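Local coordinates for mitochondrial dynamics protein MID49 (Mus musculus, PDB 4WOY) that promotes recruitment of the fission mediator dynamin-related protein 1 to the mitochondrial surface and regulates its GTPase activity, at residues 208-211 and 212-216; 219-222 and 223-226; 256-259 and 260-264. The protein carries 1 engineered substitution. All coordinates share one frame; numbering follows the deposited sequence.

Overall arrangement
In this part of the protein, which probably faces the cytoplasm, the chain leaves strand 205-208 and enters helix 210-224 at interaction 1, where Asp208 caps the first turn. Further along the same helix, interaction 2 (219-226) ends it and turns the backbone toward helix 228-241. Interaction 3 (256-264) later closes helix 250-261. Each contact closes only a short local turn; the three follow in series, with none nested or crossing. In space, interaction 3 meets the other two: Arg216 forms a salt bridge with Glu262, and Leu220 packs on Gly261 and Glu262. Helix 210-224 thus leads from the sheet of the nucleotidyltransferase-like part to the helices of the Mab-21-like part.

Interaction 1. Residues 208-211 and 212-216; sequences DLYP and VETAR
Thr214 sets its methyl over one face of the Tyr210 ring, one helical turn back: CG2 lies 3.5 Å from the ring centroid and 18° off the ring normal. Tyr210 has CG opposite its backbone N (chi1 172°), which carries the ring forward along the helix to meet that methyl. The fit is close, since Thr214 CG2 also lies 3.1 Å from Tyr210 O. At its far end the tyrosine OH hydrogen-bonds to Asp59, and the ring meets that of Trp250. Glu213 makes a second side-chain contact, reaching back, extended beyond CG, toward Leu209, with CG 3.2 Å from Leu209 O and OE2 3.7 Å from Leu209 CB. Its OE2 has a weak hydrogen bond to Gln255. This is the start of helix 210-224, straight after strand 205-208. Asp208 makes the capping bond: OD1 takes Tyr210 N at 3.2 Å, met from above the carboxylate plane, while OD2 pairs with Arg70 in a salt bridge. Pro211, without an N-H, fits an opening turn. Backbone bonds then start the helix, from Glu213 N to Leu209 O (3.0 Å), Thr214 N to Tyr210 O (3.0 Å) and Ala215 N to Pro211 O (3.2 Å).

Interaction 2. Residues 219-222 and 223-226; sequences ALDD and QDAG
Gln223 lies against Leu220, the two side chains alongside each other and pointing the same way at the end of helix 210-224. Its CG sits between backbone N and carbonyl carbon (chi1 65°), a torsion that brings this atom to 3.1 Å from Leu220 O; beyond it the chain runs extended, and NE2 stops 3.8 Å from Leu220 CD2. Contact here is by van der Waals touch.

Asp221 ties the helix end to the turn. Its carbonyl oxygen takes Gly226 N at 3.0 Å, with the donor in the carbonyl plane on a lone pair, and takes Asp224 N in a weaker bond of 3.4 Å. The first of these, spanning five residues across Ala225 with its positive phi, is the bond a Schellman motif has between its outer residues; the inner companion is missing, as Asp222 O and Ala225 N are 4.3 Å apart. The carboxylate of Asp221 packs on the Gly226 peptide, OD1 being 3.1 Å from Gly226 C.

Two acidic oxygens, Asp221 OD1 and Asp224 OD1, approach to 4.5 Å. Arg228 NH1 forms salt bridges with both and probably offsets their mutual repulsion, while Asp221 OD2 pairs with Arg229. Asp224 OD1 also comes to 3.0 Å from Leu220 O, another acceptor.

Both arginines belong to the start of helix 228-241, so the carboxylates join consecutive helices across the turn. Leu220 meanwhile touches Glu262 just past helix 250-261, and Asp224 touches Trp267.

Interaction 3. Residues 256-259 and 260-264; sequences VVLH and LGEEE
Leu260 brings CD2 to the edge of the His259 ring, in its plane and 3.8 Å from ND1, while its CG lies 3.4 Å from Val256 O. Just past the last helical residue, Glu262 folds over the carbonyl of Leu258, CG only 2.9 Å from Leu258 O; a bend at chi2 (-75°) turns the carboxylate to the side where Arg216 of helix 210-224 lies. Backbone bonds fix these positions: Leu260 N to Val256 O at 3.1 Å, Gly261 N to Val257 O, short at 2.6 Å and bent (140°), and Glu262 N to Leu258 O at 2.9 Å. Glu262 then leaves helical geometry as the centre of an inverse gamma turn, closed by a weak bond from Glu263 N to Gly261 O, and helix 250-261 of the Mab-21-like part ends there. Further out, Phe282 stacks on the His259 ring, Leu260 packs on Ala279 of helix 272-288, and Val257 fits against helix 228-241. Leu258 rests on Arg216 and Leu217. Arg216 also forms a salt bridge with Glu262 OE2, and Arg228 NE hydrogen-bonds to Gly261 O. The charge of Arg216 probably keeps the Glu262 carboxylate ionised, and Arg228 probably eases the negative end of the helix dipole.

Interaction 1. Residues 208-211 and 212-216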
loop_
_atom_site.group_PDB
_atom_site.type_symbol
_atom_site.label_atom_id
_atom_site.label_comp_id
_atom_site.label_asym_id
_atom_site.label_seq_id
_atom_site.Cartn_x
_atom_site.Cartn_y
_atom_site.Cartn_z
ATOM N N ASP A 208 -3.536 -6.891 3.215
ATOM C CA ASP A 208 -2.905 -6.157 2.147
ATOM C C ASP A 208 -3.084 -6.899 0.828
ATOM O O ASP A 208 -2.479 -7.944 0.618
ATOM C CB ASP A 208 -1.428 -5.968 2.444
ATOM C CG ASP A 208 -0.686 -5.335 1.276
ATOM O OD1 ASP A 208 -1.269 -4.428 0.651
ATOM O OD2 ASP A 208 0.454 -5.763 0.978
ATOM N N LEU A 209 -3.931 -6.353 -0.043
ATOM C CA LEU A 209 -4.190 -6.961 -1.349
ATOM C C LEU A 209 -3.282 -6.413 -2.455
ATOM O O LEU A 209 -3.402 -6.822 -3.616
ATOM C CB LEU A 209 -5.653 -6.786 -1.758
ATOM C CG LEU A 209 -6.646 -7.530 -0.853
ATOM C CD1 LEU A 209 -8.115 -7.323 -1.271
ATOM C CD2 LEU A 209 -6.291 -9.024 -0.761
ATOM N N TYR A 210 -2.375 -5.508 -2.101
ATOM C CA TYR A 210 -1.560 -4.841 -3.105
ATOM C C TYR A 210 -0.794 -5.831 -4.042
ATOM O O TYR A 210 -0.863 -5.678 -5.257
ATOM C CB TYR A 210 -0.586 -3.854 -2.430
ATOM C CG TYR A 210 0.421 -3.264 -3.396
ATOM C CD1 TYR A 210 0.131 -2.095 -4.109
ATOM C CD2 TYR A 210 1.643 -3.891 -3.620
ATOM C CE1 TYR A 210 1.033 -1.561 -5.004
ATOM C CE2 TYR A 210 2.544 -3.371 -4.512
ATOM C CZ TYR A 210 2.242 -2.201 -5.201
ATOM O OH TYR A 210 3.150 -1.706 -6.097
ATOM N N PRO A 211 -0.099 -6.852 -3.493
ATOM C CA PRO A 211 0.624 -7.777 -4.388
ATOM C C PRO A 211 -0.279 -8.538 -5.361
ATOM O O PRO A 211 0.118 -8.810 -6.493
ATOM C CB PRO A 211 1.298 -8.757 -3.418
ATOM C CG PRO A 211 1.412 -8.004 -2.134
ATOM C CD PRO A 211 0.135 -7.186 -2.068
ATOM N N VAL A 212 -1.473 -8.906 -4.913
ATOM C CA VAL A 212 -2.424 -9.616 -5.766
ATOM C C VAL A 212 -2.948 -8.717 -6.878
ATOM O O VAL A 212 -3.050 -9.136 -8.028
ATOM C CB VAL A 212 -3.618 -10.141 -4.950
ATOM C CG1 VAL A 212 -4.611 -10.832 -5.862
ATOM C CG2 VAL A 212 -3.145 -11.073 -3.857
ATOM N N GLU A 213 -3.277 -7.479 -6.506
ATOM C CA GLU A 213 -3.815 -6.477 -7.422
ATOM C C GLU A 213 -2.817 -6.108 -8.508
ATOM O O GLU A 213 -3.175 -6.024 -9.683
ATOM C CB GLU A 213 -4.249 -5.214 -6.661
ATOM C CG GLU A 213 -5.395 -5.453 -5.695
ATOM C CD GLU A 213 -5.612 -4.311 -4.705
ATOM O OE1 GLU A 213 -4.666 -3.545 -4.435
ATOM O OE2 GLU A 213 -6.733 -4.211 -4.169
ATOM N N THR A 214 -1.570 -5.869 -8.133
ATOM C CA THR A 214 -0.610 -5.454 -9.151
ATOM C C THR A 214 -0.228 -6.638 -10.041
ATOM O O THR A 214 0.063 -6.443 -11.210
ATOM C CB THR A 214 0.655 -4.793 -8.555
ATOM O OG1 THR A 214 1.521 -5.784 -8.008
ATOM C CG2 THR A 214 0.275 -3.783 -7.476
ATOM N N ALA A 215 -0.250 -7.859 -9.511
ATOM C CA ALA A 215 0.002 -9.028 -10.360
ATOM C C ALA A 215 -1.099 -9.178 -11.405
ATOM O O ALA A 215 -0.825 -9.528 -12.562
ATOM C CB ALA A 215 0.118 -10.285 -9.539
ATOM N N ARG A 216 -2.334 -8.903 -10.995
ATOM C CA ARG A 216 -3.478 -9.011 -11.887
ATOM C C ARG A 216 -3.415 -7.954 -13.008
ATOM O O ARG A 216 -3.607 -8.256 -14.183
ATOM C CB ARG A 216 -4.776 -8.867 -11.086
ATOM C CG ARG A 216 -6.045 -9.051 -11.903
ATOM C CD ARG A 216 -5.993 -10.357 -12.684
ATOM N NE ARG A 216 -7.225 -10.623 -13.421
ATOM C CZ ARG A 216 -7.333 -11.515 -14.409
ATOM N NH1 ARG A 216 -6.279 -12.230 -14.793
ATOM N NH2 ARG A 216 -8.501 -11.696 -15.018
#

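Interaction 2. Residues 219-222 and 223-226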
loop_
_atom_site.group_PDB
_atom_site.type_symbol
_atom_site.label_atom_id
_atom_site.label_comp_id
_atom_site.label_asym_id
_atom_site.label_seq_id
_atom_site.Cartn_x
_atom_site.Cartn_y
_atom_site.Cartn_z
ATOM N N ALA A 219 -0.706 -8.779 -15.268
ATOM C CA ALA A 219 -1.113 -9.937 -16.067
ATOM C C ALA A 219 -2.000 -9.527 -17.229
ATOM O O ALA A 219 -1.806 -9.974 -18.367
ATOM C CB ALA A 219 -1.818 -10.934 -15.216
ATOM N N LEU A 220 -2.972 -8.671 -16.932
ATOM C CA LEU A 220 -3.906 -8.187 -17.937
ATOM C C LEU A 220 -3.230 -7.358 -19.021
ATOM O O LEU A 220 -3.530 -7.517 -20.197
ATOM C CB LEU A 220 -5.010 -7.353 -17.282
ATOM C CG LEU A 220 -6.023 -8.084 -16.411
ATOM C CD1 LEU A 220 -6.855 -7.096 -15.603
ATOM C CD2 LEU A 220 -6.904 -8.948 -17.285
ATOM N N ASP A 221 -2.328 -6.469 -18.626
ATOM C CA ASP A 221 -1.682 -5.581 -19.586
ATOM C C ASP A 221 -0.716 -6.323 -20.490
ATOM O O ASP A 221 -0.536 -5.957 -21.648
ATOM C CB ASP A 221 -0.948 -4.448 -18.870
ATOM C CG ASP A 221 -1.845 -3.253 -18.590
ATOM O OD1 ASP A 221 -2.988 -3.212 -19.110
ATOM O OD2 ASP A 221 -1.399 -2.359 -17.838
ATOM N N ASP A 222 -0.072 -7.347 -19.945
ATOM C CA ASP A 222 0.955 -8.067 -20.678
ATOM C C ASP A 222 0.376 -8.849 -21.858
ATOM O O ASP A 222 1.067 -9.071 -22.848
ATOM C CB ASP A 222 1.716 -9.000 -19.744
ATOM C CG ASP A 222 2.770 -8.278 -18.936
ATOM O OD1 ASP A 222 2.679 -7.036 -18.805
ATOM O OD2 ASP A 222 3.679 -8.947 -18.404
ATOM N N GLN A 223 -0.885 -9.261 -21.751
ATOM C CA GLN A 223 -1.534 -10.018 -22.822
ATOM C C GLN A 223 -2.079 -9.184 -24.002
ATOM O O GLN A 223 -2.330 -9.754 -25.068
ATOM C CB GLN A 223 -2.649 -10.902 -22.257
ATOM C CG GLN A 223 -3.821 -10.185 -21.651
ATOM C CD GLN A 223 -4.664 -11.118 -20.802
ATOM O OE1 GLN A 223 -4.206 -12.184 -20.385
ATOM N NE2 GLN A 223 -5.902 -10.721 -20.539
ATOM N N ASP A 224 -2.314 -7.877 -23.818
ATOM C CA ASP A 224 -2.765 -7.011 -24.931
ATOM C C ASP A 224 -2.033 -5.675 -25.036
ATOM O O ASP A 224 -2.552 -4.726 -25.634
ATOM C CB ASP A 224 -4.265 -6.719 -24.831
ATOM C CG ASP A 224 -4.649 -5.986 -23.553
ATOM O OD1 ASP A 224 -3.798 -5.818 -22.654
ATOM O OD2 ASP A 224 -5.821 -5.578 -23.456
ATOM N N ALA A 225 -0.845 -5.599 -24.444
ATOM C CA ALA A 225 -0.073 -4.355 -24.377
ATOM C C ALA A 225 -0.932 -3.218 -23.847
ATOM O O ALA A 225 -0.865 -2.093 -24.351
ATOM C CB ALA A 225 0.504 -3.990 -25.749
ATOM N N GLY A 226 -1.743 -3.524 -22.835
ATOM C CA GLY A 226 -2.747 -2.598 -22.357
ATOM C C GLY A 226 -2.211 -1.466 -21.509
ATOM O O GLY A 226 -1.056 -1.485 -21.082
#

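Interaction 3. Residues 256-259 and 260-264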
loop_
_atom_site.group_PDB
_atom_site.type_symbol
_atom_site.label_atom_id
_atom_site.label_comp_id
_atom_site.label_asym_id
_atom_site.label_seq_id
_atom_site.Cartn_x
_atom_site.Cartn_y
_atom_site.Cartn_z
ATOM N N VAL A 256 -11.283 0.690 -9.183
ATOM C CA VAL A 256 -11.888 1.248 -10.383
ATOM C C VAL A 256 -11.284 0.618 -11.606
ATOM O O VAL A 256 -12.005 0.230 -12.509
ATOM C CB VAL A 256 -11.702 2.757 -10.493
ATOM C CG1 VAL A 256 -12.326 3.231 -11.793
ATOM C CG2 VAL A 256 -12.345 3.473 -9.297
ATOM N N VAL A 257 -9.957 0.536 -11.648
ATOM C CA VAL A 257 -9.276 -0.009 -12.822
ATOM C C VAL A 257 -9.435 -1.530 -12.933
ATOM O O VAL A 257 -9.511 -2.070 -14.035
ATOM C CB VAL A 257 -7.788 0.377 -12.832
ATOM C CG1 VAL A 257 -7.048 -0.315 -14.017
ATOM C CG2 VAL A 257 -7.667 1.896 -12.924
ATOM N N LEU A 258 -9.515 -2.225 -11.803
ATOM C CA LEU A 258 -9.813 -3.654 -11.857
ATOM C C LEU A 258 -11.209 -3.893 -12.434
ATOM O O LEU A 258 -11.410 -4.816 -13.196
ATOM C CB LEU A 258 -9.681 -4.300 -10.475
ATOM C CG LEU A 258 -8.213 -4.553 -10.093
ATOM C CD1 LEU A 258 -8.057 -4.970 -8.646
ATOM C CD2 LEU A 258 -7.585 -5.594 -11.022
ATOM N N HIS A 259 -12.168 -3.051 -12.078
ATOM C CA HIS A 259 -13.524 -3.196 -12.576
ATOM C C HIS A 259 -13.604 -2.998 -14.085
ATOM O O HIS A 259 -14.166 -3.827 -14.795
ATOM C CB HIS A 259 -14.451 -2.209 -11.867
ATOM C CG HIS A 259 -15.886 -2.330 -12.274
ATOM N ND1 HIS A 259 -16.449 -1.554 -13.266
ATOM C CD2 HIS A 259 -16.872 -3.144 -11.830
ATOM C CE1 HIS A 259 -17.720 -1.881 -13.412
ATOM N NE2 HIS A 259 -18.003 -2.840 -12.548
ATOM N N LEU A 260 -13.038 -1.903 -14.578
ATOM C CA LEU A 260 -13.033 -1.641 -16.016
ATOM C C LEU A 260 -12.071 -2.597 -16.692
ATOM O O LEU A 260 -12.405 -3.197 -17.714
ATOM C CB LEU A 260 -12.610 -0.199 -16.326
ATOM C CG LEU A 260 -13.278 0.975 -15.610
ATOM C CD1 LEU A 260 -12.825 2.288 -16.198
ATOM C CD2 LEU A 260 -14.771 0.858 -15.694
ATOM N N GLY A 261 -10.898 -2.768 -16.075
ATOM C CA GLY A 261 -9.825 -3.567 -16.646
ATOM C C GLY A 261 -10.173 -5.025 -16.842
ATOM O O GLY A 261 -9.672 -5.661 -17.783
ATOM N N GLU A 262 -11.068 -5.534 -15.992
ATOM C CA GLU A 262 -11.542 -6.910 -16.094
ATOM C C GLU A 262 -12.597 -6.994 -17.167
ATOM O O GLU A 262 -13.666 -7.545 -16.937
ATOM C CB GLU A 262 -12.124 -7.434 -14.767
ATOM C CG GLU A 262 -11.140 -7.708 -13.618
ATOM C CD GLU A 262 -10.329 -8.977 -13.802
ATOM O OE1 GLU A 262 -10.794 -9.877 -14.530
ATOM O OE2 GLU A 262 -9.240 -9.080 -13.200
ATOM N N GLU A 263 -12.316 -6.408 -18.325
ATOM C CA GLU A 263 -13.195 -6.546 -19.475
ATOM C C GLU A 263 -12.401 -6.592 -20.769
ATOM O O GLU A 263 -11.351 -5.954 -20.894
ATOM C CB GLU A 263 -14.198 -5.405 -19.548
ATOM C CG GLU A 263 -15.166 -5.367 -18.411
ATOM C CD GLU A 263 -16.211 -4.325 -18.619
ATOM O OE1 GLU A 263 -16.313 -3.824 -19.755
ATOM O OE2 GLU A 263 -16.913 -3.989 -17.645
ATOM N N GLU A 264 -12.937 -7.323 -21.745
ATOM C CA GLU A 264 -12.327 -7.385 -23.061
ATOM C C GLU A 264 -12.857 -6.180 -23.817
ATOM O O GLU A 264 -13.805 -6.271 -24.596
ATOM C CB GLU A 264 -12.666 -8.696 -23.783
ATOM C CG GLU A 264 -12.329 -9.974 -23.007
ATOM C CD GLU A 264 -10.878 -10.405 -23.159
ATOM O OE1 GLU A 264 -10.088 -9.649 -23.759
ATOM O OE2 GLU A 264 -10.531 -11.508 -22.682
#